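Local coordinates for protein sugar kinase MJ0406 (Methanococcus jannaschii, PDB 2C4E) that phosphorylates a broad range of nucleosides to nucleoside monophosphates, preferring inosine, guanosine and cytidine as acceptors and ATP as phosphate donor, at residues N47-I52 and V57-L62; D68-G73 and L88-E93; V157-G162 and L174-H179; D164-S169 and F190-N195. One frame throughout, in Å; residues are numbered along the deposited sequence.

Contact 1: residues N47-I52 and V57-L62; sequences NTAVGI and VNSELL
Ser59 gives its hydroxyl to the backbone of the helix it faces: Ser59 OG donates to Ala49 O at 2.7 Å. The hydroxyl stands above the carbonyl plane, bent away from the C=O direction. With chi1 61° OG sits between the backbone N and the carbonyl carbon, on the helix side, within reach of Ala49 O. Beside this bond Ala49 CB packs against Leu61 CD1 at 4.0 Å. One turn further along, the CG2 branch of Ile52 fills the corner between helix and strand, meeting Val57 CB at 3.6 Å and Ser59 CB at 3.9 Å. The connection is tied by Val57 N to Ile52 O, 3.2 Å long. Outward, Ile52 also packs on Ile8 and Cys10 of strand 7-11 and on Ala251 and Ser255 of helix 245-258. At the other end of the segment, Asn47, a substrate-binding residue, turns away from the strand; its ND2 hydrogen-bonds to OD2 of Asp247, the probable proton acceptor, and its OD1 to Gln284. Strand 58-62 runs back along the helix, the axes of 47-52 and 58-62 being 7.5 Å apart at 162°: the alpha-beta hairpin at the edge of the large sheet in the ribokinase fold.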
loop_
_atom_site.group_PDB
_atom_site.type_symbol
_atom_site.label_atom_id
_atom_site.label_comp_id
_atom_site.label_asym_id
_atom_site.label_seq_id
_atom_site.Cartn_x
_atom_site.Cartn_y
_atom_site.Cartn_z
ATOM N N ASN A 47 12.749 -15.477 -2.780
ATOM C CA ASN A 47 13.284 -15.762 -1.449
ATOM C C ASN A 47 14.055 -17.076 -1.461
ATOM O O ASN A 47 15.182 -17.177 -0.978
ATOM C CB ASN A 47 12.157 -15.890 -0.430
ATOM C CG ASN A 47 11.482 -14.556 -0.131
ATOM O OD1 ASN A 47 12.019 -13.498 -0.448
ATOM N ND2 ASN A 47 10.305 -14.612 0.471
ATOM N N THR A 48 13.423 -18.082 -2.025
ATOM C CA THR A 48 14.014 -19.409 -2.090
ATOM C C THR A 48 15.271 -19.387 -2.977
ATOM O O THR A 48 16.298 -19.915 -2.592
ATOM C CB THR A 48 12.980 -20.438 -2.577
ATOM O OG1 THR A 48 11.806 -20.423 -1.742
ATOM C CG2 THR A 48 13.504 -21.846 -2.414
ATOM N N ALA A 49 15.195 -18.758 -4.153
ATOM C CA ALA A 49 16.322 -18.691 -5.084
ATOM C C ALA A 49 17.513 -18.000 -4.479
ATOM O O ALA A 49 18.643 -18.436 -4.668
ATOM C CB ALA A 49 15.927 -17.994 -6.384
ATOM N N VAL A 50 17.262 -16.903 -3.772
ATOM C CA VAL A 50 18.332 -16.161 -3.117
ATOM C C VAL A 50 18.934 -16.968 -1.970
ATOM O O VAL A 50 20.148 -17.005 -1.829
ATOM C CB VAL A 50 17.853 -14.760 -2.654
ATOM C CG1 VAL A 50 18.937 -14.044 -1.828
ATOM C CG2 VAL A 50 17.493 -13.913 -3.844
ATOM N N GLY A 51 18.101 -17.627 -1.166
ATOM C CA GLY A 51 18.594 -18.498 -0.102
ATOM C C GLY A 51 19.445 -19.641 -0.624
ATOM O O GLY A 51 20.471 -19.997 -0.036
ATOM N N ILE A 52 19.020 -20.223 -1.737
ATOM C CA ILE A 52 19.756 -21.322 -2.370
ATOM C C ILE A 52 21.125 -20.824 -2.803
ATOM O O ILE A 52 22.146 -21.456 -2.527
ATOM C CB ILE A 52 18.960 -21.891 -3.559
ATOM C CG1 ILE A 52 17.759 -22.695 -3.035
ATOM C CG2 ILE A 52 19.851 -22.753 -4.436
ATOM C CD1 ILE A 52 16.688 -22.923 -4.082
ATOM N N VAL A 57 24.624 -22.838 -3.998
ATOM C CA VAL A 57 24.014 -23.651 -5.044
ATOM C C VAL A 57 23.470 -22.701 -6.082
ATOM O O VAL A 57 22.868 -21.685 -5.745
ATOM C CB VAL A 57 22.918 -24.576 -4.487
ATOM C CG1 VAL A 57 22.154 -25.267 -5.631
ATOM C CG2 VAL A 57 23.539 -25.582 -3.530
ATOM N N ASN A 58 23.726 -22.999 -7.348
ATOM C CA ASN A 58 23.341 -22.093 -8.412
ATOM C C ASN A 58 21.847 -22.170 -8.574
ATOM O O ASN A 58 21.294 -23.254 -8.597
ATOM C CB ASN A 58 24.054 -22.451 -9.715
ATOM C CG ASN A 58 25.541 -22.175 -9.650
ATOM O OD1 ASN A 58 25.966 -21.126 -9.171
ATOM N ND2 ASN A 58 26.340 -23.122 -10.111
ATOM N N SER A 59 21.180 -21.026 -8.591
ATOM C CA SER A 59 19.746 -21.003 -8.786
ATOM C C SER A 59 19.389 -20.141 -9.977
ATOM O O SER A 59 20.159 -19.292 -10.428
ATOM C CB SER A 59 19.013 -20.516 -7.532
ATOM O OG SER A 59 19.383 -19.199 -7.186
ATOM N N GLU A 60 18.210 -20.400 -10.503
ATOM C CA GLU A 60 17.647 -19.595 -11.562
ATOM C C GLU A 60 16.210 -19.308 -11.181
ATOM O O GLU A 60 15.584 -20.083 -10.475
ATOM C CB GLU A 60 17.746 -20.302 -12.920
ATOM C CG GLU A 60 16.974 -21.604 -13.085
ATOM C CD GLU A 60 17.082 -22.172 -14.505
ATOM O OE1 GLU A 60 17.993 -21.763 -15.247
ATOM O OE2 GLU A 60 16.254 -23.038 -14.887
ATOM N N LEU A 61 15.695 -18.193 -11.658
ATOM C CA LEU A 61 14.389 -17.712 -11.272
ATOM C C LEU A 61 13.487 -17.551 -12.478
ATOM O O LEU A 61 13.918 -17.023 -13.523
ATOM C CB LEU A 61 14.585 -16.380 -10.553
ATOM C CG LEU A 61 13.464 -15.712 -9.754
ATOM C CD1 LEU A 61 12.969 -16.561 -8.621
ATOM C CD2 LEU A 61 14.011 -14.397 -9.219
ATOM N N LEU A 62 12.249 -18.021 -12.357
ATOM C CA LEU A 62 11.225 -17.816 -13.374
ATOM C C LEU A 62 10.056 -17.117 -12.685
ATOM O O LEU A 62 9.361 -17.726 -11.875
ATOM C CB LEU A 62 10.769 -19.140 -13.995
ATOM C CG LEU A 62 9.983 -19.002 -15.306
ATOM C CD1 LEU A 62 9.862 -20.365 -15.957
ATOM C CD2 LEU A 62 8.599 -18.389 -15.092
#

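Contact 2: residues D68-G73 and L88-E93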
loop_
_atom_site.group_PDB
_atom_site.type_symbol
_atom_site.label_atom_id
_atom_site.label_comp_id
_atom_site.label_asym_id
_atom_site.label_seq_id
_atom_site.Cartn_x
_atom_site.Cartn_y
_atom_site.Cartn_z
ATOM N N ASP A 68 8.622 -1.592 -13.474
ATOM C CA ASP A 68 9.395 -0.999 -12.377
ATOM C C ASP A 68 10.471 -1.931 -11.828
ATOM O O ASP A 68 11.190 -1.573 -10.900
ATOM C CB ASP A 68 8.470 -0.525 -11.246
ATOM C CG ASP A 68 7.750 -1.665 -10.544
ATOM O OD1 ASP A 68 7.613 -2.748 -11.149
ATOM O OD2 ASP A 68 7.280 -1.561 -9.391
ATOM N N PHE A 69 10.558 -3.137 -12.380
ATOM C CA PHE A 69 11.665 -4.040 -12.075
ATOM C C PHE A 69 12.899 -3.623 -12.864
ATOM O O PHE A 69 13.990 -3.570 -12.312
ATOM C CB PHE A 69 11.301 -5.477 -12.439
ATOM C CG PHE A 69 12.134 -6.512 -11.733
ATOM C CD1 PHE A 69 11.816 -6.902 -10.445
ATOM C CD2 PHE A 69 13.228 -7.102 -12.363
ATOM C CE1 PHE A 69 12.566 -7.876 -9.789
ATOM C CE2 PHE A 69 13.989 -8.064 -11.707
ATOM C CZ PHE A 69 13.656 -8.452 -10.421
ATOM N N LYS A 70 12.706 -3.352 -14.157
ATOM C CA LYS A 70 13.784 -2.962 -15.071
ATOM C C LYS A 70 14.674 -1.864 -14.478
ATOM O O LYS A 70 14.205 -0.765 -14.180
ATOM C CB LYS A 70 13.209 -2.480 -16.417
ATOM C CG LYS A 70 13.346 -3.469 -17.569
ATOM C CD LYS A 70 12.132 -3.426 -18.487
ATOM C CE LYS A 70 12.336 -4.272 -19.732
ATOM N NZ LYS A 70 11.044 -4.625 -20.384
ATOM N N ASN A 71 15.952 -2.197 -14.295
ATOM C CA ASN A 71 16.979 -1.278 -13.790
ATOM C C ASN A 71 16.810 -0.884 -12.317
ATOM O O ASN A 71 17.567 -0.058 -11.805
ATOM C CB ASN A 71 17.071 -0.008 -14.650
ATOM C CG ASN A 71 17.139 -0.303 -16.144
ATOM O OD1 ASN A 71 16.658 0.484 -16.962
ATOM N ND2 ASN A 71 17.751 -1.426 -16.505
ATOM N N SER A 72 15.843 -1.489 -11.633
ATOM C CA SER A 72 15.504 -1.086 -10.275
ATOM C C SER A 72 16.385 -1.806 -9.270
ATOM O O SER A 72 17.233 -2.628 -9.644
ATOM C CB SER A 72 14.025 -1.355 -9.977
ATOM O OG SER A 72 13.451 -0.300 -9.218
ATOM N N GLY A 73 16.186 -1.494 -7.994
ATOM C CA GLY A 73 16.994 -2.070 -6.942
ATOM C C GLY A 73 17.041 -3.582 -7.049
ATOM O O GLY A 73 18.099 -4.186 -6.898
ATOM N N LEU A 88 13.145 -14.523 -16.627
ATOM C CA LEU A 88 12.131 -13.567 -16.157
ATOM C C LEU A 88 11.349 -12.995 -17.342
ATOM O O LEU A 88 11.926 -12.693 -18.388
ATOM C CB LEU A 88 12.746 -12.405 -15.375
ATOM C CG LEU A 88 13.365 -12.639 -14.000
ATOM C CD1 LEU A 88 13.704 -11.304 -13.339
ATOM C CD2 LEU A 88 12.476 -13.481 -13.095
ATOM N N TYR A 89 10.035 -12.882 -17.172
ATOM C CA TYR A 89 9.183 -12.154 -18.091
ATOM C C TYR A 89 9.029 -10.731 -17.569
ATOM O O TYR A 89 8.638 -10.531 -16.427
ATOM C CB TYR A 89 7.809 -12.818 -18.206
ATOM C CG TYR A 89 6.897 -12.073 -19.145
ATOM C CD1 TYR A 89 6.036 -11.086 -18.671
ATOM C CD2 TYR A 89 6.932 -12.318 -20.516
ATOM C CE1 TYR A 89 5.213 -10.378 -19.542
ATOM C CE2 TYR A 89 6.114 -11.617 -21.391
ATOM C CZ TYR A 89 5.257 -10.652 -20.895
ATOM O OH TYR A 89 4.438 -9.949 -21.746
ATOM N N TYR A 90 9.347 -9.748 -18.408
ATOM C CA TYR A 90 9.235 -8.339 -18.048
ATOM C C TYR A 90 7.996 -7.750 -18.710
ATOM O O TYR A 90 7.890 -7.730 -19.939
ATOM C CB TYR A 90 10.469 -7.569 -18.524
ATOM C CG TYR A 90 11.695 -7.756 -17.659
ATOM C CD1 TYR A 90 12.449 -8.926 -17.718
ATOM C CD2 TYR A 90 12.108 -6.750 -16.791
ATOM C CE1 TYR A 90 13.582 -9.084 -16.928
ATOM C CE2 TYR A 90 13.232 -6.895 -16.007
ATOM C CZ TYR A 90 13.965 -8.061 -16.072
ATOM O OH TYR A 90 15.079 -8.192 -15.283
ATOM N N SER A 91 7.061 -7.273 -17.895
ATOM C CA SER A 91 5.834 -6.665 -18.397
ATOM C C SER A 91 6.085 -5.203 -18.752
ATOM O O SER A 91 6.808 -4.502 -18.045
ATOM C CB SER A 91 4.726 -6.752 -17.348
ATOM O OG SER A 91 3.517 -6.204 -17.843
ATOM N N GLU A 92 5.489 -4.757 -19.854
ATOM C CA GLU A 92 5.543 -3.357 -20.265
ATOM C C GLU A 92 4.430 -2.552 -19.585
ATOM O O GLU A 92 4.588 -1.356 -19.335
ATOM C CB GLU A 92 5.397 -3.244 -21.795
ATOM C CG GLU A 92 6.377 -4.095 -22.600
ATOM C CD GLU A 92 6.262 -3.879 -24.101
ATOM O OE1 GLU A 92 5.212 -4.235 -24.687
ATOM O OE2 GLU A 92 7.219 -3.346 -24.706
ATOM N N GLU A 93 3.314 -3.217 -19.287
ATOM C CA GLU A 93 2.072 -2.557 -18.866
ATOM C C GLU A 93 1.824 -2.566 -17.350
ATOM O O GLU A 93 1.355 -1.563 -16.782
ATOM C CB GLU A 93 0.865 -3.182 -19.592
ATOM C CG GLU A 93 0.875 -4.719 -19.658
ATOM C CD GLU A 93 -0.480 -5.320 -20.014
ATOM O OE1 GLU A 93 -1.508 -4.614 -19.906
ATOM O OE2 GLU A 93 -0.518 -6.499 -20.422
#
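Tyr90 OH lies near the plane of the Phe69 ring, at its edge, 3.6 Å from Phe69 CD2, and is hydrogen-bonded to Glu75 OE2 of helix 73-80. Tyr90 CE2 comes equally close to Phe69 CD2, and the two rings meet obliquely, planes at 70° and centroids 5.8 Å apart. CG anti to the backbone N (chi1 -159°) extends the Phe69 ring toward Leu88 and Tyr90. The next atom of its rim, Phe69 CE2, meets Leu88 CD1 at 3.6 Å. On Tyr90 a second neighbour arrives obliquely, as the Lys70 chain, bent at chi2, slants across the CD2 side and ends by CB: Lys70 CG approaches Tyr90 CD2 to 3.6 Å, and Lys70 NZ lies 3.5 Å from Tyr90 CB. Lys70 NZ stays 5.9 Å from Glu92 OE2, too far for a salt bridge, though a weak attraction is possible. A type II turn from Phe69 to Ser72, closed by Ser72 N to Phe69 O at 2.9 Å, carries Phe69 and Lys70 beside Leu88 and Tyr90. No hydrogen bond joins the two segments directly; hydrocarbon and ring contacts hold the loop to the strand, with Glu75 satisfying the phenol and the lysine supplying methylenes more than charge.

Contact 3: residues V157-G162 and L174-H179; sequences VSFDPG and LEIIEH
Phe159 and Ile176 supply the apolar part of this strand-to-helix contact. Ile176 CD1 sits over one face of the Phe159 ring, 3.8 Å from the centroid and 19° off the normal, a CH-pi contact. Its other branch reaches the rim, with Ile176 CG2 3.5 Å from Phe159 CE2. With CG1 anti to the backbone N (chi1 -164°), CD1 is carried over the ring while CG2 stays by its rim. The backbone N of Pro161 lies over the opposite face, so the ring is held between its own chain and the helix. A second kind of meeting is apolar against polar: Val157 turns its side chain to the end of the helix, where Val157 CG1 lies 3.3 Å from His179 O. Among polar bonds of the strand segment, Gly162 N donates to Asp160 OD1 at 2.8 Å, from above the carboxylate plane, an Asx turn; Asp160 OD2 forms a salt bridge with Arg250, the probable transition-state stabiliser. In this beta-alpha-beta unit no hydrogen bond crosses between the two segments, which meet by apolar packing and by Val157 against a carbonyl oxygen, while the carboxylate of Asp160, just past the strand, serves the turn and Arg250.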
loop_
_atom_site.group_PDB
_atom_site.type_symbol
_atom_site.label_atom_id
_atom_site.label_comp_id
_atom_site.label_asym_id
_atom_site.label_seq_id
_atom_site.Cartn_x
_atom_site.Cartn_y
_atom_site.Cartn_z
ATOM N N VAL A 157 10.683 -32.467 -9.036
ATOM C CA VAL A 157 9.752 -31.400 -8.763
ATOM C C VAL A 157 9.562 -31.247 -7.271
ATOM O O VAL A 157 9.260 -32.209 -6.579
ATOM C CB VAL A 157 8.403 -31.676 -9.431
ATOM C CG1 VAL A 157 7.375 -30.662 -8.994
ATOM C CG2 VAL A 157 8.589 -31.705 -10.967
ATOM N N SER A 158 9.735 -30.020 -6.797
ATOM C CA SER A 158 9.445 -29.639 -5.422
ATOM C C SER A 158 8.280 -28.649 -5.471
ATOM O O SER A 158 8.234 -27.788 -6.340
ATOM C CB SER A 158 10.689 -29.018 -4.774
ATOM O OG SER A 158 10.391 -28.434 -3.511
ATOM N N PHE A 159 7.336 -28.779 -4.542
ATOM C CA PHE A 159 6.096 -27.993 -4.575
ATOM C C PHE A 159 5.634 -27.696 -3.166
ATOM O O PHE A 159 5.642 -28.561 -2.305
ATOM C CB PHE A 159 5.000 -28.784 -5.315
ATOM C CG PHE A 159 3.658 -28.141 -5.307
ATOM C CD1 PHE A 159 3.492 -26.863 -5.809
ATOM C CD2 PHE A 159 2.548 -28.821 -4.813
ATOM C CE1 PHE A 159 2.229 -26.260 -5.815
ATOM C CE2 PHE A 159 1.283 -28.210 -4.801
ATOM C CZ PHE A 159 1.137 -26.939 -5.306
ATOM N N ASP A 160 5.212 -26.470 -2.939
ATOM C CA ASP A 160 4.486 -26.164 -1.721
ATOM C C ASP A 160 3.329 -25.272 -2.123
ATOM O O ASP A 160 3.570 -24.178 -2.579
ATOM C CB ASP A 160 5.373 -25.444 -0.718
ATOM C CG ASP A 160 4.687 -25.224 0.640
ATOM O OD1 ASP A 160 3.427 -25.148 0.767
ATOM O OD2 ASP A 160 5.349 -25.119 1.671
ATOM N N PRO A 161 2.094 -25.721 -1.945
ATOM C CA PRO A 161 0.944 -24.892 -2.321
ATOM C C PRO A 161 0.876 -23.582 -1.524
ATOM O O PRO A 161 0.311 -22.615 -2.022
ATOM C CB PRO A 161 -0.243 -25.784 -1.985
ATOM C CG PRO A 161 0.277 -26.726 -0.945
ATOM C CD PRO A 161 1.668 -26.996 -1.335
ATOM N N GLY A 162 1.428 -23.563 -0.314
ATOM C CA GLY A 162 1.438 -22.379 0.526
ATOM C C GLY A 162 0.079 -21.701 0.638
ATOM O O GLY A 162 -0.962 -22.353 0.752
ATOM N N LEU A 174 -4.758 -32.947 -6.503
ATOM C CA LEU A 174 -4.359 -34.325 -6.702
ATOM C C LEU A 174 -3.435 -34.369 -7.911
ATOM O O LEU A 174 -2.386 -34.988 -7.862
ATOM C CB LEU A 174 -5.581 -35.216 -6.922
ATOM C CG LEU A 174 -5.328 -36.706 -7.106
ATOM C CD1 LEU A 174 -4.623 -37.296 -5.889
ATOM C CD2 LEU A 174 -6.668 -37.424 -7.361
ATOM N N GLU A 175 -3.789 -33.642 -8.960
ATOM C CA GLU A 175 -2.974 -33.649 -10.190
ATOM C C GLU A 175 -1.561 -33.105 -9.988
ATOM O O GLU A 175 -0.608 -33.709 -10.446
ATOM C CB GLU A 175 -3.680 -32.892 -11.316
ATOM C CG GLU A 175 -2.995 -33.024 -12.665
ATOM C CD GLU A 175 -3.101 -34.409 -13.294
ATOM O OE1 GLU A 175 -3.742 -35.321 -12.712
ATOM O OE2 GLU A 175 -2.545 -34.577 -14.398
ATOM N N ILE A 176 -1.401 -31.977 -9.302
ATOM C CA ILE A 176 -0.059 -31.446 -9.117
ATOM C C ILE A 176 0.763 -32.331 -8.169
ATOM O O ILE A 176 1.957 -32.521 -8.377
ATOM C CB ILE A 176 -0.100 -29.961 -8.679
ATOM C CG1 ILE A 176 1.270 -29.316 -8.861
ATOM C CG2 ILE A 176 -0.589 -29.805 -7.225
ATOM C CD1 ILE A 176 1.214 -27.817 -8.958
ATOM N N ILE A 177 0.123 -32.890 -7.149
ATOM C CA ILE A 177 0.797 -33.788 -6.219
ATOM C C ILE A 177 1.269 -35.058 -6.930
ATOM O O ILE A 177 2.306 -35.607 -6.581
ATOM C CB ILE A 177 -0.108 -34.122 -4.999
ATOM C CG1 ILE A 177 -0.190 -32.908 -4.099
ATOM C CG2 ILE A 177 0.404 -35.347 -4.238
ATOM C CD1 ILE A 177 -1.147 -33.100 -2.899
ATOM N N GLU A 178 0.532 -35.487 -7.956
ATOM C CA GLU A 178 0.882 -36.691 -8.675
ATOM C C GLU A 178 2.119 -36.407 -9.541
ATOM O O GLU A 178 2.769 -37.332 -10.004
ATOM C CB GLU A 178 -0.322 -37.266 -9.447
ATOM C CG GLU A 178 -1.312 -37.861 -8.433
ATOM C CD GLU A 178 -2.442 -38.674 -9.005
ATOM O OE1 GLU A 178 -2.948 -38.316 -10.090
ATOM O OE2 GLU A 178 -2.842 -39.652 -8.324
ATOM N N HIS A 179 2.437 -35.126 -9.709
ATOM C CA HIS A 179 3.644 -34.687 -10.439
ATOM C C HIS A 179 4.647 -33.994 -9.531
ATOM O O HIS A 179 5.407 -33.124 -9.969
ATOM C CB HIS A 179 3.234 -33.764 -11.564
ATOM C CG HIS A 179 2.325 -34.413 -12.552
ATOM N ND1 HIS A 179 2.766 -34.939 -13.747
ATOM C CD2 HIS A 179 0.994 -34.648 -12.504
ATOM C CE1 HIS A 179 1.737 -35.466 -14.392
ATOM N NE2 HIS A 179 0.650 -35.293 -13.664
#

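Contact 4: residues D164-S169 and F190-N195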
loop_
_atom_site.group_PDB
_atom_site.type_symbol
_atom_site.label_atom_id
_atom_site.label_comp_id
_atom_site.label_asym_id
_atom_site.label_seq_id
_atom_site.Cartn_x
_atom_site.Cartn_y
_atom_site.Cartn_z
ATOM N N ASP A 164 -1.538 -20.269 -1.636
ATOM C CA ASP A 164 -2.351 -20.574 -2.808
ATOM C C ASP A 164 -3.270 -21.772 -2.577
ATOM O O ASP A 164 -4.123 -22.028 -3.408
ATOM C CB ASP A 164 -1.471 -20.936 -4.021
ATOM C CG ASP A 164 -0.747 -19.745 -4.628
ATOM O OD1 ASP A 164 -0.921 -18.598 -4.160
ATOM O OD2 ASP A 164 0.020 -19.896 -5.604
ATOM N N LEU A 165 -3.088 -22.525 -1.488
ATOM C CA LEU A 165 -3.802 -23.800 -1.306
ATOM C C LEU A 165 -5.324 -23.752 -1.549
ATOM O O LEU A 165 -5.856 -24.639 -2.217
ATOM C CB LEU A 165 -3.491 -24.444 0.063
ATOM C CG LEU A 165 -4.160 -25.811 0.294
ATOM C CD1 LEU A 165 -3.605 -26.862 -0.663
ATOM C CD2 LEU A 165 -4.017 -26.277 1.749
ATOM N N PRO A 166 -6.028 -22.747 -1.018
ATOM C CA PRO A 166 -7.474 -22.612 -1.264
ATOM C C PRO A 166 -7.919 -22.586 -2.739
ATOM O O PRO A 166 -9.069 -22.938 -3.021
ATOM C CB PRO A 166 -7.821 -21.286 -0.569
ATOM C CG PRO A 166 -6.782 -21.142 0.503
ATOM C CD PRO A 166 -5.530 -21.686 -0.120
ATOM N N GLN A 167 -7.041 -22.170 -3.649
ATOM C CA GLN A 167 -7.351 -22.093 -5.085
ATOM C C GLN A 167 -7.363 -23.430 -5.814
ATOM O O GLN A 167 -7.814 -23.512 -6.958
ATOM C CB GLN A 167 -6.351 -21.172 -5.789
ATOM C CG GLN A 167 -6.426 -19.730 -5.317
ATOM C CD GLN A 167 -5.380 -18.860 -5.968
ATOM O OE1 GLN A 167 -5.254 -18.843 -7.193
ATOM N NE2 GLN A 167 -4.624 -18.138 -5.156
ATOM N N TYR A 168 -6.843 -24.467 -5.171
ATOM C CA TYR A 168 -6.801 -25.794 -5.759
ATOM C C TYR A 168 -8.032 -26.593 -5.362
ATOM O O TYR A 168 -8.292 -26.785 -4.172
ATOM C CB TYR A 168 -5.555 -26.545 -5.280
ATOM C CG TYR A 168 -4.242 -26.013 -5.823
ATOM C CD1 TYR A 168 -3.649 -24.879 -5.278
ATOM C CD2 TYR A 168 -3.595 -26.644 -6.881
ATOM C CE1 TYR A 168 -2.454 -24.386 -5.768
ATOM C CE2 TYR A 168 -2.381 -26.157 -7.386
ATOM C CZ TYR A 168 -1.816 -25.031 -6.823
ATOM O OH TYR A 168 -0.633 -24.540 -7.312
ATOM N N SER A 169 -8.767 -27.071 -6.361
ATOM C CA SER A 169 -9.836 -28.031 -6.160
ATOM C C SER A 169 -9.233 -29.350 -5.756
ATOM O O SER A 169 -8.040 -29.589 -5.986
ATOM C CB SER A 169 -10.613 -28.248 -7.465
ATOM O OG SER A 169 -9.770 -28.865 -8.429
ATOM N N PHE A 190 -1.423 -28.747 5.594
ATOM C CA PHE A 190 -1.417 -30.200 5.470
ATOM C C PHE A 190 -2.781 -30.774 5.959
ATOM O O PHE A 190 -3.372 -31.645 5.302
ATOM C CB PHE A 190 -0.265 -30.788 6.286
ATOM C CG PHE A 190 -0.284 -32.293 6.360
ATOM C CD1 PHE A 190 0.020 -33.041 5.237
ATOM C CD2 PHE A 190 -0.616 -32.946 7.542
ATOM C CE1 PHE A 190 0.006 -34.434 5.291
ATOM C CE2 PHE A 190 -0.643 -34.336 7.599
ATOM C CZ PHE A 190 -0.319 -35.073 6.461
ATOM N N GLU A 191 -3.282 -30.275 7.086
ATOM C CA GLU A 191 -4.539 -30.782 7.615
ATOM C C GLU A 191 -5.636 -30.434 6.604
ATOM O O GLU A 191 -6.527 -31.238 6.358
ATOM C CB GLU A 191 -4.821 -30.291 9.072
ATOM C CG GLU A 191 -3.813 -30.874 10.089
ATOM C CD GLU A 191 -4.001 -30.446 11.566
ATOM O OE1 GLU A 191 -4.787 -29.524 11.885
ATOM O OE2 GLU A 191 -3.337 -31.046 12.455
ATOM N N ARG A 192 -5.552 -29.254 5.988
ATOM C CA ARG A 192 -6.616 -28.800 5.090
ATOM C C ARG A 192 -6.604 -29.612 3.807
ATOM O O ARG A 192 -7.657 -30.025 3.310
ATOM C CB ARG A 192 -6.465 -27.310 4.779
ATOM C CG ARG A 192 -7.271 -26.811 3.578
ATOM C CD ARG A 192 -7.806 -25.394 3.735
ATOM N NE ARG A 192 -8.640 -24.999 2.601
ATOM C CZ ARG A 192 -9.255 -23.826 2.482
ATOM N NH1 ARG A 192 -9.149 -22.900 3.430
ATOM N NH2 ARG A 192 -9.986 -23.574 1.402
ATOM N N ALA A 193 -5.398 -29.829 3.291
ATOM C CA ALA A 193 -5.183 -30.606 2.081
ATOM C C ALA A 193 -5.633 -32.043 2.304
ATOM O O ALA A 193 -6.266 -32.628 1.428
ATOM C CB ALA A 193 -3.724 -30.576 1.659
ATOM N N SER A 194 -5.333 -32.588 3.482
ATOM C CA SER A 194 -5.636 -33.989 3.785
ATOM C C SER A 194 -7.131 -34.204 3.913
ATOM O O SER A 194 -7.668 -35.215 3.455
ATOM C CB SER A 194 -4.909 -34.440 5.051
ATOM O OG SER A 194 -3.499 -34.314 4.908
ATOM N N ASN A 195 -7.814 -33.244 4.538
ATOM C CA ASN A 195 -9.272 -33.278 4.638
ATOM C C ASN A 195 -9.903 -33.164 3.247
ATOM O O ASN A 195 -10.828 -33.901 2.912
ATOM C CB ASN A 195 -9.762 -32.158 5.582
ATOM C CG ASN A 195 -11.263 -32.212 5.849
ATOM O OD1 ASN A 195 -11.990 -31.262 5.547
ATOM N ND2 ASN A 195 -11.728 -33.301 6.448
#
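Arg192 starts against Leu165 and finishes over Pro166. Its CB lies 4.0 Å from Leu165 CD2, and the next atom, Arg192 CG, comes nearer, 3.8 Å from the same methyl; the two side chains lie alongside each other, pointing opposite ways. Chi1 of 164° places CG anti to the backbone N, and a bend at chi2 then carries the chain out to the proline. There the guanidinium meets Pro166 with one face: Pro166 CG stands 3.9 Å above its plane, off-centre, near its margin, with Arg192 CZ 4.2 Å from that carbon. At the tip, Arg192 NH2 rests 3.7 Å from Pro166 CB. These are van der Waals contacts of a cation over an aliphatic ring. Leu165, its CG likewise anti to the backbone N, and Ala193 are the buried members: Leu165 CD2 faces Ala193 CB at 4.3 Å, and both residues touch Leu173 of helix 170-178. The contact packs the 3-10 segment 164-167, which follows strand 156-159 and the substrate-binding Gln163, onto the helix after strand 182-186, two neighbouring connections at the carboxyl ends of parallel strands in the ribokinase fold.

How the contacts relate
Contacts 1 and 3 are buried and both reach the eight-stranded sheet, whereas contacts 2 and 4 are partly buried, and each pairs buried leucine packing with the methylenes or flat head of a surface cation. Among the four, only contact 1 has hydrogen bonds across its segments; the others meet through packing. Contacts 1 and 2 touch, through Leu61 O and Leu88 CD2 at 3.8 Å, linking the sheet edge to the loop outside it. Contacts 3 and 4 alternate along the chain and share a junction, Phe159 CZ lying 3.6 Å from Tyr168 OH. Contacts 1 and 4, centres about 26 Å apart, lie on opposite sides of the chain's centre.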